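Local coordinates for protein ferritin (Mycoplasma penetrans, PDB 7DIE) that assembles into a 24-subunit iron-binding shell with atypical ferroxidase centres and probably oxidises and stores iron taken up through its channels, at residues Q92-R106 with D138-H150. Numbering follows the deposited sequence.
Sequences QEVLDAALKMESKVR and DLEEISDVWTYVH. With FE (Fe (III) ion), chain N; FE (Fe (III) ion), chain G; FE (Fe (III) ion), chain H.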
loop_
_atom_site.group_PDB
_atom_site.type_symbol
_atom_site.label_atom_id
_atom_site.label_comp_id
_atom_site.label_asym_id
_atom_site.label_seq_id
_atom_site.Cartn_x
_atom_site.Cartn_y
_atom_site.Cartn_z
ATOM N N GLN A 92 -27.770 -47.908 -3.006
ATOM C CA GLN A 92 -28.650 -47.810 -4.172
ATOM C C GLN A 92 -30.093 -47.521 -3.761
ATOM O O GLN A 92 -30.777 -46.698 -4.389
ATOM C CB GLN A 92 -28.569 -49.103 -4.994
ATOM C CG GLN A 92 -27.249 -49.255 -5.785
ATOM C CD GLN A 92 -26.083 -49.650 -4.902
ATOM O OE1 GLN A 92 -26.269 -50.288 -3.879
ATOM N NE2 GLN A 92 -24.864 -49.259 -5.295
ATOM N N GLU A 93 -30.582 -48.193 -2.713
ATOM C CA GLU A 93 -31.941 -47.933 -2.246
ATOM C C GLU A 93 -32.083 -46.523 -1.692
ATOM O O GLU A 93 -33.142 -45.900 -1.850
ATOM C CB GLU A 93 -32.334 -48.962 -1.183
ATOM C CG GLU A 93 -32.597 -50.339 -1.781
ATOM C CD GLU A 93 -32.729 -51.408 -0.725
ATOM O OE1 GLU A 93 -32.548 -51.092 0.467
ATOM O OE2 GLU A 93 -33.000 -52.565 -1.094
ATOM N N VAL A 94 -31.030 -46.011 -1.044
ATOM C CA VAL A 94 -31.032 -44.625 -0.573
ATOM C C VAL A 94 -31.208 -43.662 -1.741
ATOM O O VAL A 94 -32.011 -42.721 -1.681
ATOM C CB VAL A 94 -29.735 -44.328 0.200
ATOM C CG1 VAL A 94 -29.554 -42.816 0.375
ATOM C CG2 VAL A 94 -29.771 -45.029 1.546
ATOM N N LEU A 95 -30.440 -43.863 -2.814
ATOM C CA LEU A 95 -30.555 -42.928 -3.925
ATOM C C LEU A 95 -31.890 -43.080 -4.643
ATOM O O LEU A 95 -32.440 -42.078 -5.115
ATOM C CB LEU A 95 -29.392 -43.089 -4.900
ATOM C CG LEU A 95 -28.228 -42.097 -4.690
ATOM C CD1 LEU A 95 -28.651 -40.643 -4.952
ATOM C CD2 LEU A 95 -27.631 -42.230 -3.297
ATOM N N ASP A 96 -32.438 -44.304 -4.715
ATOM C CA ASP A 96 -33.791 -44.488 -5.260
ATOM C C ASP A 96 -34.791 -43.582 -4.555
ATOM O O ASP A 96 -35.649 -42.948 -5.187
ATOM C CB ASP A 96 -34.257 -45.946 -5.100
ATOM C CG ASP A 96 -33.588 -46.905 -6.071
ATOM O OD1 ASP A 96 -33.063 -46.467 -7.117
ATOM O OD2 ASP A 96 -33.591 -48.122 -5.773
ATOM N N ALA A 97 -34.720 -43.546 -3.232
ATOM C CA ALA A 97 -35.679 -42.760 -2.470
ATOM C C ALA A 97 -35.461 -41.273 -2.700
ATOM O O ALA A 97 -36.427 -40.510 -2.810
ATOM C CB ALA A 97 -35.566 -43.106 -0.988
ATOM N N ALA A 98 -34.194 -40.847 -2.782
ATOM C CA ALA A 98 -33.895 -39.442 -3.054
ATOM C C ALA A 98 -34.396 -39.021 -4.431
ATOM O O ALA A 98 -34.948 -37.925 -4.594
ATOM C CB ALA A 98 -32.388 -39.198 -2.942
ATOM N N LEU A 99 -34.184 -39.867 -5.447
ATOM C CA LEU A 99 -34.662 -39.544 -6.789
ATOM C C LEU A 99 -36.184 -39.420 -6.823
ATOM O O LEU A 99 -36.727 -38.514 -7.469
ATOM C CB LEU A 99 -34.187 -40.613 -7.776
ATOM C CG LEU A 99 -34.419 -40.344 -9.259
ATOM C CD1 LEU A 99 -33.660 -39.098 -9.688
ATOM C CD2 LEU A 99 -33.978 -41.553 -10.089
ATOM N N LYS A 100 -36.893 -40.333 -6.147
ATOM C CA LYS A 100 -38.351 -40.233 -6.099
ATOM C C LYS A 100 -38.790 -38.942 -5.421
ATOM O O LYS A 100 -39.734 -38.279 -5.870
ATOM C CB LYS A 100 -38.950 -41.432 -5.354
ATOM C CG LYS A 100 -38.872 -42.742 -6.096
ATOM C CD LYS A 100 -39.365 -43.896 -5.221
ATOM C CE LYS A 100 -38.701 -45.204 -5.641
ATOM N NZ LYS A 100 -38.730 -46.227 -4.560
ATOM N N MET A 101 -38.107 -38.567 -4.342
ATOM C CA MET A 101 -38.486 -37.366 -3.601
ATOM C C MET A 101 -38.271 -36.114 -4.433
ATOM O O MET A 101 -39.163 -35.269 -4.539
ATOM C CB MET A 101 -37.677 -37.282 -2.313
ATOM C CG MET A 101 -37.935 -36.021 -1.511
ATOM S SD MET A 101 -39.517 -36.154 -0.646
ATOM C CE MET A 101 -40.460 -34.808 -1.350
ATOM N N GLU A 102 -37.074 -35.957 -5.014
ATOM C CA GLU A 102 -36.820 -34.735 -5.772
ATOM C C GLU A 102 -37.721 -34.662 -6.991
ATOM O O GLU A 102 -38.156 -33.575 -7.392
ATOM C CB GLU A 102 -35.347 -34.654 -6.180
ATOM C CG GLU A 102 -34.925 -33.255 -6.578
ATOM C CD GLU A 102 -35.170 -32.233 -5.471
ATOM O OE1 GLU A 102 -34.799 -32.497 -4.312
ATOM O OE2 GLU A 102 -35.710 -31.158 -5.766
ATOM N N SER A 103 -38.023 -35.807 -7.592
ATOM C CA SER A 103 -38.949 -35.787 -8.709
ATOM C C SER A 103 -40.318 -35.278 -8.266
ATOM O O SER A 103 -40.975 -34.532 -9.010
ATOM C CB SER A 103 -39.028 -37.179 -9.343
ATOM O OG SER A 103 -39.980 -37.170 -10.393
ATOM N N LYS A 104 -40.744 -35.613 -7.042
ATOM C CA LYS A 104 -42.006 -35.072 -6.546
ATOM C C LYS A 104 -41.918 -33.581 -6.248
ATOM O O LYS A 104 -42.912 -32.865 -6.429
ATOM C CB LYS A 104 -42.474 -35.812 -5.293
ATOM C CG LYS A 104 -42.865 -37.264 -5.543
ATOM C CD LYS A 104 -43.203 -37.978 -4.231
ATOM C CE LYS A 104 -43.574 -39.449 -4.456
ATOM N NZ LYS A 104 -44.725 -39.639 -5.396
ATOM N N VAL A 105 -40.767 -33.096 -5.761
ATOM C CA VAL A 105 -40.592 -31.651 -5.615
ATOM C C VAL A 105 -40.823 -30.963 -6.951
ATOM O O VAL A 105 -41.546 -29.966 -7.044
ATOM C CB VAL A 105 -39.186 -31.313 -5.074
ATOM C CG1 VAL A 105 -39.000 -29.793 -5.045
ATOM C CG2 VAL A 105 -38.960 -31.896 -3.717
ATOM N N ARG A 106 -40.182 -31.478 -8.002
ATOM C CA ARG A 106 -40.300 -30.883 -9.328
ATOM C C ARG A 106 -41.750 -30.902 -9.814
ATOM O O ARG A 106 -42.235 -29.927 -10.406
ATOM C CB ARG A 106 -39.375 -31.634 -10.288
ATOM C CG ARG A 106 -39.480 -31.206 -11.755
ATOM C CD ARG A 106 -38.402 -31.923 -12.562
ATOM N NE ARG A 106 -38.447 -31.621 -13.994
ATOM C CZ ARG A 106 -38.806 -32.494 -14.929
ATOM N NH1 ARG A 106 -39.169 -33.726 -14.576
ATOM N NH2 ARG A 106 -38.809 -32.136 -16.210
ATOM N N ASP A 138 -31.687 -29.209 -9.032
ATOM C CA ASP A 138 -31.695 -30.147 -7.912
ATOM C C ASP A 138 -31.953 -31.569 -8.388
ATOM O O ASP A 138 -31.337 -32.517 -7.888
ATOM C CB ASP A 138 -32.742 -29.748 -6.867
ATOM C CG ASP A 138 -32.347 -28.516 -6.082
ATOM O OD1 ASP A 138 -31.240 -27.991 -6.322
ATOM O OD2 ASP A 138 -33.152 -28.050 -5.250
ATOM N N LEU A 139 -32.879 -31.748 -9.329
ATOM C CA LEU A 139 -33.109 -33.097 -9.835
ATOM C C LEU A 139 -31.881 -33.610 -10.581
ATOM O O LEU A 139 -31.515 -34.784 -10.456
ATOM C CB LEU A 139 -34.354 -33.127 -10.724
ATOM C CG LEU A 139 -34.769 -34.519 -11.233
ATOM C CD1 LEU A 139 -34.978 -35.492 -10.069
ATOM C CD2 LEU A 139 -36.036 -34.436 -12.091
ATOM N N GLU A 140 -31.195 -32.737 -11.320
ATOM C CA GLU A 140 -29.978 -33.173 -12.000
ATOM C C GLU A 140 -28.922 -33.645 -11.010
ATOM O O GLU A 140 -28.242 -34.648 -11.250
ATOM C CB GLU A 140 -29.407 -32.050 -12.865
ATOM C CG GLU A 140 -28.182 -32.503 -13.656
ATOM C CD GLU A 140 -27.569 -31.391 -14.479
ATOM O OE1 GLU A 140 -27.250 -30.326 -13.915
ATOM O OE2 GLU A 140 -27.423 -31.578 -15.700
ATOM N N GLU A 141 -28.750 -32.914 -9.907
ATOM C CA GLU A 141 -27.750 -33.281 -8.907
ATOM C C GLU A 141 -28.037 -34.655 -8.316
ATOM O O GLU A 141 -27.140 -35.493 -8.189
ATOM C CB GLU A 141 -27.723 -32.232 -7.790
ATOM C CG GLU A 141 -26.987 -30.957 -8.157
ATOM C CD GLU A 141 -25.624 -30.884 -7.475
ATOM O OE1 GLU A 141 -24.626 -31.351 -8.066
ATOM O OE2 GLU A 141 -25.559 -30.381 -6.331
ATOM N N ILE A 142 -29.281 -34.889 -7.909
ATOM C CA ILE A 142 -29.614 -36.188 -7.334
ATOM C C ILE A 142 -29.545 -37.271 -8.401
ATOM O O ILE A 142 -29.026 -38.371 -8.160
ATOM C CB ILE A 142 -30.989 -36.105 -6.659
ATOM C CG1 ILE A 142 -30.810 -35.353 -5.340
ATOM C CG2 ILE A 142 -31.573 -37.513 -6.431
ATOM C CD1 ILE A 142 -32.061 -34.845 -4.761
ATOM N N SER A 143 -30.035 -36.961 -9.602
ATOM C CA SER A 143 -29.950 -37.880 -10.738
ATOM C C SER A 143 -28.510 -38.280 -11.048
ATOM O O SER A 143 -28.234 -39.453 -11.347
ATOM C CB SER A 143 -30.603 -37.230 -11.959
ATOM O OG SER A 143 -30.712 -38.145 -13.031
ATOM N N ASP A 144 -27.573 -37.329 -10.981
ATOM C CA ASP A 144 -26.174 -37.667 -11.249
ATOM C C ASP A 144 -25.647 -38.672 -10.226
ATOM O O ASP A 144 -24.971 -39.647 -10.587
ATOM C CB ASP A 144 -25.309 -36.401 -11.253
ATOM C CG ASP A 144 -25.506 -35.550 -12.506
ATOM O OD1 ASP A 144 -26.221 -35.975 -13.434
ATOM O OD2 ASP A 144 -24.964 -34.431 -12.553
ATOM N N VAL A 145 -25.942 -38.451 -8.941
ATOM C CA VAL A 145 -25.462 -39.364 -7.904
ATOM C C VAL A 145 -26.170 -40.715 -8.005
ATOM O O VAL A 145 -25.562 -41.766 -7.780
ATOM C CB VAL A 145 -25.624 -38.728 -6.511
ATOM C CG1 VAL A 145 -25.138 -39.680 -5.418
ATOM C CG2 VAL A 145 -24.838 -37.414 -6.445
ATOM N N TRP A 146 -27.457 -40.714 -8.350
ATOM C CA TRP A 146 -28.137 -41.976 -8.645
ATOM C C TRP A 146 -27.405 -42.746 -9.747
ATOM O O TRP A 146 -27.163 -43.956 -9.626
ATOM C CB TRP A 146 -29.597 -41.692 -9.037
ATOM C CG TRP A 146 -30.449 -42.929 -9.193
ATOM C CD1 TRP A 146 -31.312 -43.457 -8.272
ATOM C CD2 TRP A 146 -30.521 -43.782 -10.351
ATOM N NE1 TRP A 146 -31.918 -44.590 -8.786
ATOM C CE2 TRP A 146 -31.445 -44.811 -10.056
ATOM C CE3 TRP A 146 -29.895 -43.773 -11.606
ATOM C CZ2 TRP A 146 -31.748 -45.828 -10.968
ATOM C CZ3 TRP A 146 -30.196 -44.788 -12.515
ATOM C CH2 TRP A 146 -31.111 -45.799 -12.188
ATOM N N THR A 147 -27.033 -42.051 -10.825
ATOM C CA THR A 147 -26.280 -42.681 -11.909
ATOM C C THR A 147 -24.974 -43.281 -11.406
ATOM O O THR A 147 -24.626 -44.414 -11.763
ATOM C CB THR A 147 -25.998 -41.664 -13.020
ATOM O OG1 THR A 147 -27.231 -41.246 -13.617
ATOM C CG2 THR A 147 -25.113 -42.283 -14.103
ATOM N N TYR A 148 -24.231 -42.541 -10.574
ATOM C CA TYR A 148 -22.955 -43.072 -10.089
ATOM C C TYR A 148 -23.162 -44.354 -9.299
ATOM O O TYR A 148 -22.451 -45.342 -9.507
ATOM C CB TYR A 148 -22.221 -42.059 -9.208
ATOM C CG TYR A 148 -21.953 -40.722 -9.856
ATOM C CD1 TYR A 148 -21.757 -40.621 -11.217
ATOM C CD2 TYR A 148 -21.915 -39.559 -9.087
ATOM C CE1 TYR A 148 -21.515 -39.402 -11.809
ATOM C CE2 TYR A 148 -21.677 -38.333 -9.672
ATOM C CZ TYR A 148 -21.473 -38.265 -11.029
ATOM O OH TYR A 148 -21.239 -37.050 -11.624
ATOM N N VAL A 149 -24.116 -44.353 -8.363
ATOM C CA VAL A 149 -24.238 -45.531 -7.502
ATOM C C VAL A 149 -24.881 -46.713 -8.221
ATOM O O VAL A 149 -24.752 -47.852 -7.756
ATOM C CB VAL A 149 -25.012 -45.238 -6.201
ATOM C CG1 VAL A 149 -24.388 -44.054 -5.447
ATOM C CG2 VAL A 149 -26.484 -45.025 -6.456
ATOM N N HIS A 150 -25.573 -46.485 -9.332
ATOM C CA HIS A 150 -26.190 -47.580 -10.069
ATOM C C HIS A 150 -25.346 -48.061 -11.240
ATOM O O HIS A 150 -25.727 -49.021 -11.910
ATOM C CB HIS A 150 -27.582 -47.166 -10.546
ATOM C CG HIS A 150 -28.625 -47.337 -9.492
ATOM N ND1 HIS A 150 -28.998 -46.319 -8.644
ATOM C CD2 HIS A 150 -29.315 -48.434 -9.092
ATOM C CE1 HIS A 150 -29.902 -46.767 -7.788
ATOM N NE2 HIS A 150 -30.112 -48.049 -8.040
HETATM FE FE FE N . -25.962 -36.762 -15.112
HETATM FE FE FE G . -31.905 -25.986 -4.973
HETATM FE FE FE H . -29.223 -26.534 -5.712
HETATM O O HOH W 1 -32.006 -49.726 -6.812
HETATM O O HOH W 2 -27.126 -38.726 -14.953
HETATM O O HOH W 3 -30.860 -23.866 -4.668
HETATM O O HOH W 4 -24.158 -37.250 -15.388
#
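Trp146 presents the edge of its indole to Asp96 and a face to Leu99. NE1 donates to Asp96 OD1 at 2.8 Å, bent to 152° at the hydrogen, and the carboxylate oxygen, met nearly along its C-O axis, sits somewhat out of the ring plane. Leu99 CD2 lies over the indole, 3.8 Å from the centroid of the five-membered ring and nearly along its normal, a CH-pi contact. The opposite face is covered by His150, whose ND1 donates to Trp146 O. The imidazole in turn receives Gln92 CG over its other face, 4.0 Å from the ring centroid, and a water bridges Asp96 OD2 and His150 NE2. Gln92, its chain bent about CB-CG (chi2 76°), turns NE2 past this ring to Val149 O, a 2.8 Å bond in the plane of the Gln92 amide, though tilted from that of the Val149 carbonyl, and almost straight at 173°. Both helices belong to the ferritin four-helix bundle; here 91-118 and 122-150 run antiparallel, the axes of their segments 9.3 Å apart at closest approach, and interlock by knobs-into-holes packing. Leu95 fits among Ile142, Val145, Trp146 and Val149, while Leu99 enters the hole of Leu139, Ile142, Ser143 and Trp146. In the reverse sense, Leu139 plugs the hole of Leu99, Glu102, Ser103 and Arg106, its CD2 reaching Arg106 CD at 3.5 Å; the guanidinium continues to a salt bridge with Glu123 of a second subunit. Nearer the metal site, Glu102 and Asp138 hold their carboxylate planes perpendicular, with Glu102 OE2 against Asp138 CB. Lys56 bonds to both acids, which probably offsets their like charges, and Tyr30 holds Glu102 OE1. Asp138 grips one iron with both oxygens and bridges to a second through OD1, which lies 2.5 and 2.6 Å from the two; Asp55, His60 and Asp134 complete the protein ligands of this metal site.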